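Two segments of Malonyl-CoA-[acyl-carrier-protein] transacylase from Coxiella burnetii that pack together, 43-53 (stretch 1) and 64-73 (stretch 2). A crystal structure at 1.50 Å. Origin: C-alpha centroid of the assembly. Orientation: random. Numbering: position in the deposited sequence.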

# COMPACT_ATOMS: atom_id res chain seq x y z
N ALA A 43 -1.51 -21.04 3.98
CA ALA A 43 -1.31 -20.76 2.58
C ALA A 43 0.17 -20.68 2.20
O ALA A 43 0.55 -21.12 1.11
CB ALA A 43 -2.01 -19.48 2.24
N LEU A 44 1.00 -20.14 3.08
CA LEU A 44 2.41 -19.87 2.83
C LEU A 44 3.31 -21.04 3.16
O LEU A 44 4.45 -21.12 2.69
CB LEU A 44 2.86 -18.68 3.67
CG LEU A 44 2.22 -17.35 3.29
CD1 LEU A 44 2.36 -16.36 4.44
CD2 LEU A 44 2.83 -16.83 2.01
N ALA A 45 2.83 -21.88 4.06
CA ALA A 45 3.55 -23.06 4.56
C ALA A 45 4.66 -22.77 5.56
O ALA A 45 5.47 -23.63 5.86
CB ALA A 45 4.06 -23.97 3.41
N TYR A 46 4.66 -21.58 6.15
CA TYR A 46 5.52 -21.27 7.29
C TYR A 46 4.70 -20.40 8.23
O TYR A 46 3.62 -19.91 7.87
CB TYR A 46 6.81 -20.56 6.89
CG TYR A 46 6.61 -19.21 6.25
CD1 TYR A 46 6.55 -18.07 7.03
CD2 TYR A 46 6.45 -19.07 4.88
CE1 TYR A 46 6.33 -16.83 6.47
CE2 TYR A 46 6.28 -17.83 4.31
CZ TYR A 46 6.21 -16.71 5.13
OH TYR A 46 6.01 -15.50 4.57
N ASP A 47 5.20 -20.23 9.45
CA ASP A 47 4.49 -19.53 10.50
C ASP A 47 4.74 -18.05 10.36
O ASP A 47 5.77 -17.51 10.76
CB ASP A 47 4.95 -20.05 11.86
CG ASP A 47 4.18 -19.46 13.00
OD1 ASP A 47 3.51 -18.41 12.84
OD2 ASP A 47 4.28 -20.05 14.09
N LEU A 48 3.79 -17.38 9.72
CA LEU A 48 3.94 -15.98 9.45
C LEU A 48 3.94 -15.14 10.71
O LEU A 48 4.65 -14.16 10.81
CB LEU A 48 2.83 -15.54 8.52
CG LEU A 48 2.89 -14.08 8.08
CD1 LEU A 48 4.18 -13.72 7.34
CD2 LEU A 48 1.65 -13.80 7.20
N TRP A 49 3.11 -15.52 11.68
CA TRP A 49 3.10 -14.75 12.92
C TRP A 49 4.46 -14.78 13.61
O TRP A 49 4.97 -13.77 14.04
CB TRP A 49 2.03 -15.29 13.83
CG TRP A 49 1.89 -14.56 15.11
CD1 TRP A 49 2.22 -15.02 16.34
CD2 TRP A 49 1.34 -13.26 15.30
NE1 TRP A 49 1.89 -14.09 17.30
CE2 TRP A 49 1.36 -12.99 16.69
CE3 TRP A 49 0.84 -12.30 14.44
CZ2 TRP A 49 0.91 -11.80 17.22
CZ3 TRP A 49 0.36 -11.12 14.97
CH2 TRP A 49 0.40 -10.87 16.35
N ALA A 50 5.07 -15.97 13.65
CA ALA A 50 6.37 -16.11 14.24
C ALA A 50 7.39 -15.26 13.53
O ALA A 50 8.23 -14.62 14.16
CB ALA A 50 6.78 -17.57 14.22
N LEU A 51 7.29 -15.20 12.20
CA LEU A 51 8.22 -14.40 11.45
C LEU A 51 8.04 -12.93 11.78
O LEU A 51 9.00 -12.23 11.99
CB LEU A 51 8.03 -14.65 9.95
CG LEU A 51 9.00 -14.00 8.98
CD1 LEU A 51 8.99 -14.80 7.67
CD2 LEU A 51 8.69 -12.58 8.68
N VAL A 52 6.80 -12.46 11.83
CA VAL A 52 6.55 -11.07 12.08
C VAL A 52 6.90 -10.68 13.50
O VAL A 52 7.34 -9.58 13.74
CB VAL A 52 5.08 -10.75 11.79
CG1 VAL A 52 4.69 -9.40 12.29
CG2 VAL A 52 4.83 -10.90 10.28
N GLN A 53 6.71 -11.59 14.45
CA GLN A 53 7.00 -11.26 15.85
C GLN A 53 8.47 -11.30 16.16
O GLN A 53 8.94 -10.47 16.93
CB GLN A 53 6.22 -12.17 16.79
CG GLN A 53 4.71 -11.98 16.66
CD GLN A 53 4.30 -10.53 16.69
OE1 GLN A 53 4.66 -9.80 17.61
NE2 GLN A 53 3.57 -10.09 15.68
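Stretch 2 64-73: QFTQPALLTA

Stretch 1 carries the end of one helix, a short turn and the start of another, whereas stretch 2 is helical from Gln 64 to Ala 73, within a helix that extends beyond it in both directions. The first helix includes Ala 43 and Leu 44; Ala 45 then leaves helical geometry with positive phi (76°), and Tyr 46 is extended (phi/psi -141/167). Asp 47 takes the N-cap position of the helix that starts at Leu 48: its OD1 accepts a hydrogen bond from Ala 50 N at 3.0 Å, nearly linear at 168°, so the side chain satisfies an amide of the first turn. Regular helix bonding follows, with Leu 51 N to Asp 47 O at 3.1 Å and Val 52 N to Leu 48 O at 2.9 Å.

In stretch 2, Pro 68 has no amide hydrogen to give to the preceding turn, and the helix is kinked there. The bonding pattern resumes at once, Ala 69 N reaching Phe 65 O at 3.0 Å. Helix 64-73 lies across helix 48-53 at a signed crossing angle of -104°, so the two run close to perpendicular, with their axes 10.5 Å apart at closest approach. The backbones come nearest at Leu 48 and Ala 69, whose CA atoms are 6.8 Å apart.

The contact is mainly apolar, burying 346 Å² summed over both sides, and no direct hydrogen bond crosses it. Leu 48, with chi1 t and chi2 p, points toward stretch 2 and contributes the largest covered area on stretch 1. Its CD1 lies 4.0 Å from Ala 69 CA, while its CD2 lies 3.8 Å from Pro 68 O and 3.4 Å from Thr 72 OG1. That hydroxyl is engaged within its own helix: Thr 72 OG1 donates to Pro 68 O at 2.7 Å, so Leu 48 packs against a polar group that already has a partner. One turn on, Val 52 CG2 meets Ala 69 CB at 3.8 Å; the small alanine is thus in contact with two successive turns of the helix. Leu 44, from the preceding helix, places CD1 4.0 Å from Pro 68 CB.

Phe 65 has the most area covered of any residue in the pair. Its CA-to-CB bond points sideways, but with chi1 m the end of the side chain comes nearer stretch 1, where Leu 51 CD1 approaches Phe 65 CD1 at 3.4 Å. Tyr 46 also contacts this ring, in an offset edge-to-face pair: the edge of Phe 65 is directed toward the face of Tyr 46, with centroids 5.6 Å apart and planes at 76°. Tyr 46 OH lies at the Phe 65 edge, 3.3 Å from Phe 65 CD1. The same hydroxyl supplies the polar link that direct contacts lack: Tyr 46 OH donates to water 1 (O) at 2.6 Å, and water 1 (O) donates to Gln 64 O at 2.7 Å, tying the turn to the backbone of stretch 2.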

# COMPACT_ATOMS: atom_id res chain seq x y z
N GLN A 64 9.40 -10.78 -0.46
CA GLN A 64 8.56 -11.96 -0.50
C GLN A 64 7.92 -12.27 0.83
O GLN A 64 6.93 -12.98 0.87
CB GLN A 64 9.33 -13.20 -0.94
CG GLN A 64 10.41 -13.68 -0.01
CD GLN A 64 11.01 -15.00 -0.49
OE1 GLN A 64 10.35 -15.79 -1.14
NE2 GLN A 64 12.30 -15.19 -0.21
N PHE A 65 8.50 -11.75 1.91
CA PHE A 65 7.89 -11.85 3.23
C PHE A 65 7.06 -10.61 3.59
O PHE A 65 5.99 -10.74 4.18
CB PHE A 65 8.94 -12.07 4.30
CG PHE A 65 9.71 -13.34 4.11
CD1 PHE A 65 9.12 -14.55 4.33
CD2 PHE A 65 11.00 -13.32 3.64
CE1 PHE A 65 9.82 -15.73 4.12
CE2 PHE A 65 11.71 -14.50 3.43
CZ PHE A 65 11.11 -15.69 3.69
N THR A 66 7.56 -9.44 3.25
CA THR A 66 6.89 -8.19 3.61
C THR A 66 5.49 -8.17 3.05
O THR A 66 4.55 -7.77 3.72
CB THR A 66 7.60 -6.99 3.04
OG1 THR A 66 8.98 -7.05 3.36
CG2 THR A 66 6.99 -5.69 3.51
N GLN A 67 5.36 -8.61 1.80
CA GLN A 67 4.07 -8.49 1.18
C GLN A 67 2.97 -9.33 1.84
O GLN A 67 1.93 -8.80 2.21
CB GLN A 67 4.13 -8.66 -0.33
CG GLN A 67 4.97 -7.54 -0.94
CD GLN A 67 4.83 -7.36 -2.42
OE1 GLN A 67 3.77 -7.60 -2.99
NE2 GLN A 67 5.89 -6.87 -3.05
N PRO A 68 3.18 -10.63 2.02
CA PRO A 68 2.15 -11.38 2.72
C PRO A 68 1.99 -10.96 4.18
O PRO A 68 0.89 -11.01 4.70
CB PRO A 68 2.60 -12.84 2.60
CG PRO A 68 4.01 -12.77 2.19
CD PRO A 68 4.21 -11.50 1.45
N ALA A 69 3.06 -10.50 4.82
CA ALA A 69 2.98 -10.06 6.21
C ALA A 69 2.04 -8.88 6.31
O ALA A 69 1.18 -8.83 7.18
CB ALA A 69 4.35 -9.68 6.72
N LEU A 70 2.22 -7.91 5.43
CA LEU A 70 1.41 -6.70 5.50
C LEU A 70 -0.01 -6.95 5.04
O LEU A 70 -0.97 -6.41 5.60
CB LEU A 70 2.04 -5.60 4.70
CG LEU A 70 3.17 -4.92 5.43
CD1 LEU A 70 3.84 -3.96 4.45
CD2 LEU A 70 2.68 -4.19 6.70
N LEU A 71 -0.19 -7.77 4.01
CA LEU A 71 -1.55 -8.10 3.61
C LEU A 71 -2.29 -8.72 4.79
O LEU A 71 -3.44 -8.37 5.10
CB LEU A 71 -1.55 -9.05 2.42
CG LEU A 71 -2.91 -9.61 2.06
CD1 LEU A 71 -3.78 -8.49 1.55
CD2 LEU A 71 -2.77 -10.76 1.06
N THR A 72 -1.63 -9.63 5.47
CA THR A 72 -2.23 -10.35 6.59
C THR A 72 -2.52 -9.39 7.75
O THR A 72 -3.58 -9.45 8.33
CB THR A 72 -1.33 -11.52 7.00
OG1 THR A 72 -1.17 -12.38 5.89
CG2 THR A 72 -1.96 -12.31 8.15
N ALA A 73 -1.58 -8.52 8.04
CA ALA A 73 -1.77 -7.54 9.12
C ALA A 73 -2.95 -6.62 8.81
O ALA A 73 -3.79 -6.37 9.66
CB ALA A 73 -0.52 -6.72 9.32
O HOH W 1 6.43 -15.40 2.00